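Local atomic coordinates of chromosomal replication initiator protein DNAA (Helicobacter pylori, PDB entry 2WP0), a protein that probably plays an essential part in starting and regulating chromosomal replication, binding the replication origin in its ATP form to set up the initiation complex once per cell cycle. Residues Lys16-Pro19 and Lys20-Leu23; Cys55-Ile58 and Thr59-Gly63. All blocks are in the same frame, centred on the assembly; numbering follows the deposited sequence.

Contact 1 of 2, residues Lys16-Pro19 and Lys20-Leu23; sequences KQNP and KVSL
K20 N and V21 CG1 lie on opposite sides of the N18 carboxamide plane, each displaced from it by little more than an ångström, so both sit near its rim and neither is stacked on a face. OD1 does the touching, 2.7 Å from the backbone N of K20; the bond is weak, bent to 118° at the hydrogen. V21 CG1 has N18 CB at 3.5 Å as its nearest side-chain neighbour. The main-chain carbonyl is approached from above its plane: V21 N donates to N18 O at 3.3 Å, about 50° out of it. This bond closes a type I beta turn, N18 to V21, with P19 at its second position; the weak K20 N to OD1 bond adds an Asx turn. The turn joins helix 6-16 to helix 23-30 in domain I of DnaA. N18 swings its amide toward K20 because CG lies beside its carbonyl carbon (chi1 -180°), and the same side chain rests on L65 and I69 of helix 52-71, while V21 packs on F30. Farther out, the K16 chain bends at its last torsion and brings NZ across L23 to CD1; the K16 side chain also touches Y26. S22 is the N-cap of helix 23-30: its side chain caps a backbone N just beyond L23, and E25 returns a carboxylate oxygen to S22 N, as in a capping box.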
ATOM      1  N   LYS D  16     -33.736   0.085  27.797  1.00 44.59           N
ATOM      2  CA  LYS D  16     -33.494  -1.315  28.034  1.00 44.60           C
ATOM      3  C   LYS D  16     -34.604  -2.077  27.343  1.00 45.26           C
ATOM      4  O   LYS D  16     -34.362  -2.995  26.555  1.00 45.18           O
ATOM      5  CB  LYS D  16     -33.538  -1.579  29.532  1.00 45.63           C
ATOM      6  CG  LYS D  16     -32.641  -2.705  29.973  1.00 46.29           C
ATOM      7  CD  LYS D  16     -32.580  -2.781  31.493  1.00 48.73           C
ATOM      8  CE  LYS D  16     -31.392  -3.608  31.960  1.00 48.34           C
ATOM      9  NZ  LYS D  16     -31.250  -4.854  31.151  1.00 48.19           N
ATOM     10  N   GLN D  17     -35.829  -1.654  27.624  1.00 80.23           N
ATOM     11  CA  GLN D  17     -37.028  -2.306  27.112  1.00 80.96           C
ATOM     12  C   GLN D  17     -37.264  -2.162  25.595  1.00 80.50           C
ATOM     13  O   GLN D  17     -38.216  -2.722  25.059  1.00 81.26           O
ATOM     14  CB  GLN D  17     -38.233  -1.828  27.921  1.00 82.42           C
ATOM     15  CG  GLN D  17     -39.316  -1.168  27.111  1.00 83.33           C
ATOM     16  CD  GLN D  17     -40.273  -0.384  27.980  1.00 85.17           C
ATOM     17  OE1 GLN D  17     -40.072  -0.254  29.195  1.00 85.41           O
ATOM     18  NE2 GLN D  17     -41.325   0.144  27.366  1.00 86.48           N
ATOM     19  N   ASN D  18     -36.384  -1.444  24.904  1.00 45.05           N
ATOM     20  CA  ASN D  18     -36.536  -1.234  23.462  1.00 44.91           C
ATOM     21  C   ASN D  18     -35.935  -2.306  22.550  1.00 44.05           C
ATOM     22  O   ASN D  18     -34.786  -2.728  22.729  1.00 42.89           O
ATOM     23  CB  ASN D  18     -36.017   0.145  23.031  1.00 44.87           C
ATOM     24  CG  ASN D  18     -36.180   0.384  21.527  1.00 45.27           C
ATOM     25  OD1 ASN D  18     -35.442  -0.175  20.709  1.00 45.23           O
ATOM     26  ND2 ASN D  18     -37.156   1.212  21.160  1.00 45.89           N
ATOM     27  N   PRO D  19     -36.729  -2.730  21.552  1.00 47.85           N
ATOM     28  CA  PRO D  19     -36.328  -3.635  20.472  1.00 47.54           C
ATOM     29  C   PRO D  19     -34.909  -3.372  19.967  1.00 46.64           C
ATOM     30  O   PRO D  19     -34.037  -4.165  20.272  1.00 46.18           O
ATOM     31  CB  PRO D  19     -37.350  -3.334  19.381  1.00 48.40           C
ATOM     32  CG  PRO D  19     -38.580  -2.976  20.146  1.00 49.54           C
ATOM     33  CD  PRO D  19     -38.158  -2.385  21.469  1.00 49.12           C
ATOM     34  N   LYS D  20     -34.675  -2.285  19.239  1.00 84.07           N
ATOM     35  CA  LYS D  20     -33.415  -2.128  18.510  1.00 83.55           C
ATOM     36  C   LYS D  20     -32.170  -1.915  19.392  1.00 82.46           C
ATOM     37  O   LYS D  20     -31.116  -1.528  18.892  1.00 81.93           O
ATOM     38  CB  LYS D  20     -33.534  -1.027  17.450  1.00 84.53           C
ATOM     39  CG  LYS D  20     -32.688  -1.266  16.189  1.00 84.77           C
ATOM     40  CD  LYS D  20     -33.382  -2.197  15.192  1.00 86.12           C
ATOM     41  CE  LYS D  20     -32.482  -2.534  14.004  1.00 86.31           C
ATOM     42  NZ  LYS D  20     -32.018  -1.322  13.261  1.00 86.00           N
ATOM     43  N   VAL D  21     -32.284  -2.182  20.691  1.00 61.48           N
ATOM     44  CA  VAL D  21     -31.117  -2.133  21.597  1.00 60.51           C
ATOM     45  C   VAL D  21     -30.853  -3.424  22.395  1.00 60.47           C
ATOM     46  O   VAL D  21     -31.662  -3.849  23.224  1.00 61.27           O
ATOM     47  CB  VAL D  21     -31.189  -0.958  22.590  1.00 60.77           C
ATOM     48  CG1 VAL D  21     -32.615  -0.747  23.074  1.00 61.90           C
ATOM     49  CG2 VAL D  21     -30.266  -1.225  23.766  1.00 59.99           C
ATOM     50  N   SER D  22     -29.694  -4.023  22.150  1.00 42.87           N
ATOM     51  CA  SER D  22     -29.327  -5.284  22.785  1.00 43.61           C
ATOM     52  C   SER D  22     -28.850  -5.093  24.210  1.00 43.85           C
ATOM     53  O   SER D  22     -28.549  -3.977  24.634  1.00 43.14           O
ATOM     54  CB  SER D  22     -28.218  -5.957  22.008  1.00 43.03           C
ATOM     55  OG  SER D  22     -26.979  -5.377  22.342  1.00 40.81           O
ATOM     56  N   LEU D  23     -28.761  -6.195  24.947  1.00 43.21           N
ATOM     57  CA  LEU D  23     -28.382  -6.139  26.355  1.00 43.39           C
ATOM     58  C   LEU D  23     -26.971  -5.621  26.516  1.00 41.49           C
ATOM     59  O   LEU D  23     -26.721  -4.767  27.351  1.00 41.35           O
ATOM     60  CB  LEU D  23     -28.514  -7.509  27.016  1.00 50.92           C
ATOM     61  CG  LEU D  23     -28.514  -7.462  28.540  1.00 51.56           C
ATOM     62  CD1 LEU D  23     -29.782  -6.798  29.061  1.00 52.94           C
ATOM     63  CD2 LEU D  23     -28.333  -8.852  29.145  1.00 51.02           C
TER

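Contact 2 of 2, residues Cys55-Ile58 and Thr59-Gly63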
ATOM      1  N   CYS D  55     -19.531   9.929  24.822  1.00 45.28           N
ATOM      2  CA  CYS D  55     -20.403  11.009  24.394  1.00 46.85           C
ATOM      3  C   CYS D  55     -20.558  11.001  22.872  1.00 44.31           C
ATOM      4  O   CYS D  55     -21.646  11.244  22.344  1.00 45.08           O
ATOM      5  CB  CYS D  55     -19.896  12.367  24.887  1.00 46.03           C
ATOM      6  SG  CYS D  55     -20.857  13.811  24.292  1.00 46.41           S
ATOM      7  N   THR D  56     -19.475  10.693  22.168  1.00 34.56           N
ATOM      8  CA  THR D  56     -19.484  10.734  20.709  1.00 32.29           C
ATOM      9  C   THR D  56     -20.098   9.492  20.075  1.00 32.33           C
ATOM     10  O   THR D  56     -20.899   9.604  19.142  1.00 33.02           O
ATOM     11  CB  THR D  56     -18.067  10.957  20.152  1.00 28.90           C
ATOM     12  OG1 THR D  56     -17.649  12.282  20.474  1.00 28.41           O
ATOM     13  CG2 THR D  56     -18.036  10.786  18.637  1.00 26.64           C
ATOM     14  N   THR D  57     -19.726   8.312  20.571  1.00 25.74           N
ATOM     15  CA  THR D  57     -20.215   7.057  19.986  1.00 27.53           C
ATOM     16  C   THR D  57     -21.698   6.885  20.221  1.00 29.46           C
ATOM     17  O   THR D  57     -22.468   6.588  19.305  1.00 30.03           O
ATOM     18  CB  THR D  57     -19.478   5.843  20.545  1.00 26.44           C
ATOM     19  OG1 THR D  57     -18.070   6.012  20.309  1.00 23.81           O
ATOM     20  CG2 THR D  57     -19.983   4.556  19.872  1.00 24.90           C
ATOM     21  N   ILE D  58     -22.089   7.088  21.468  1.00 27.95           N
ATOM     22  CA  ILE D  58     -23.485   7.052  21.790  1.00 32.09           C
ATOM     23  C   ILE D  58     -24.199   8.012  20.834  1.00 32.59           C
ATOM     24  O   ILE D  58     -25.076   7.582  20.076  1.00 34.48           O
ATOM     25  CB  ILE D  58     -23.736   7.418  23.263  1.00 34.96           C
ATOM     26  CG1 ILE D  58     -23.184   6.344  24.183  1.00 35.50           C
ATOM     27  CG2 ILE D  58     -25.208   7.545  23.544  1.00 39.58           C
ATOM     28  CD1 ILE D  58     -23.546   6.598  25.607  1.00 38.25           C
ATOM     29  N   THR D  59     -23.812   9.292  20.851  1.00 25.67           N
ATOM     30  CA  THR D  59     -24.491  10.303  20.027  1.00 23.42           C
ATOM     31  C   THR D  59     -24.597   9.861  18.554  1.00 21.65           C
ATOM     32  O   THR D  59     -25.649   9.977  17.930  1.00 21.46           O
ATOM     33  CB  THR D  59     -23.813  11.687  20.088  1.00 19.65           C
ATOM     34  OG1 THR D  59     -24.214  12.396  21.262  1.00 20.79           O
ATOM     35  CG2 THR D  59     -24.226  12.502  18.895  1.00 16.06           C
ATOM     36  N   ALA D  60     -23.503   9.332  18.015  1.00 28.29           N
ATOM     37  CA  ALA D  60     -23.486   8.865  16.633  1.00 29.42           C
ATOM     38  C   ALA D  60     -24.381   7.637  16.399  1.00 29.51           C
ATOM     39  O   ALA D  60     -25.092   7.571  15.402  1.00 29.91           O
ATOM     40  CB  ALA D  60     -22.040   8.605  16.154  1.00 25.49           C
ATOM     41  N   LYS D  61     -24.367   6.656  17.289  1.00 38.59           N
ATOM     42  CA  LYS D  61     -25.126   5.453  16.968  1.00 41.09           C
ATOM     43  C   LYS D  61     -26.515   5.324  17.591  1.00 46.48           C
ATOM     44  O   LYS D  61     -27.292   4.472  17.169  1.00 49.11           O
ATOM     45  CB  LYS D  61     -24.297   4.171  17.146  1.00 38.75           C
ATOM     46  CG  LYS D  61     -23.630   3.989  18.483  1.00 38.15           C
ATOM     47  CD  LYS D  61     -23.034   2.585  18.568  1.00 36.36           C
ATOM     48  CE  LYS D  61     -22.430   2.171  17.238  1.00 32.87           C
ATOM     49  NZ  LYS D  61     -22.778   0.756  16.928  1.00 32.83           N
ATOM     50  N   TYR D  62     -26.854   6.181  18.546  1.00 30.56           N
ATOM     51  CA  TYR D  62     -28.112   6.002  19.267  1.00 34.47           C
ATOM     52  C   TYR D  62     -28.860   7.298  19.484  1.00 34.51           C
ATOM     53  O   TYR D  62     -29.946   7.301  20.068  1.00 31.96           O
ATOM     54  CB  TYR D  62     -27.874   5.359  20.632  1.00 34.98           C
ATOM     55  CG  TYR D  62     -27.095   4.079  20.572  1.00 34.07           C
ATOM     56  CD1 TYR D  62     -27.512   3.037  19.760  1.00 34.25           C
ATOM     57  CD2 TYR D  62     -25.950   3.903  21.338  1.00 31.81           C
ATOM     58  CE1 TYR D  62     -26.806   1.859  19.694  1.00 33.76           C
ATOM     59  CE2 TYR D  62     -25.232   2.712  21.288  1.00 29.89           C
ATOM     60  CZ  TYR D  62     -25.679   1.694  20.457  1.00 30.92           C
ATOM     61  OH  TYR D  62     -25.007   0.503  20.359  1.00 28.65           O
ATOM     62  N   GLY D  63     -28.271   8.403  19.050  1.00 32.24           N
ATOM     63  CA  GLY D  63     -28.902   9.698  19.231  1.00 31.12           C
ATOM     64  C   GLY D  63     -30.297   9.720  18.666  1.00 32.43           C
ATOM     65  O   GLY D  63     -31.198  10.293  19.265  1.00 35.60           O
TER
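T59 meets C55 twice, one turn back along helix 52-71, the crossover of the beta-alpha-beta unit between strands 44-49 and 84-89. Its OG1 donates to C55 O at 3.0 Å, nearly in line with the carbonyl bond, while its backbone N reaches the same oxygen at 3.3 Å from well above the carbonyl plane. The torsion that sets OG1 beside the backbone N (chi1 -81°) turns the hydroxyl back along the helix. Both residues also touch I87 of strand 84-89, while T57 and I58 rest on Y29 of helix 23-30. A60 continues the i to i+4 pattern with its N on T56 O, 2.9 Å; T56 and A60 both touch an apolar side chain of a partner protein's chain. K61 N bonds T57 O at 2.8 Å, and its side chain runs alongside T57, CD 3.9 Å from T57 CG2, both pointing the same way. NZ forms a salt bridge with an acidic residue of a second partner chain, whereas T57 OG1 bonds V53 O, one turn back. Y62 follows, its N on I58 O at 2.7 Å. K61 CG lies 3.5 Å above one face of its ring, offset toward the rim, and I58 CG2 approaches Y62 CD2 at 4.3 Å; the phenol oxygen bonds E25 and the ring meets F30. G63 closes the segment with a weak bond from its N to T59 O. Hydroxyls of T57 and T59 are thus spent on the helix's own carbonyls, and the charge of K61 is directed to a binding partner, consistent with domain I's role in engaging regulators.

Contact 1 is a surface turn between helix 6-16 and helix 23-30; contact 2 is a partly buried run within helix 52-71. Their centres are about 15 Å apart and their nearest atoms about 6 Å, without touching. Both nevertheless draw on helix 23-30: E25 serves S22 in one and Y62 in the other, and F30 receives both V21 and Y62. The turn depends on one backbone bond and a weak side-chain bond, whereas the helix repeats i to i+4 backbone bonds and adds the T59 hydroxyl and the salt bridge of K61 to a partner chain. No other protein chain of the assembly reaches 16-23, while 55-63 meets partner chains.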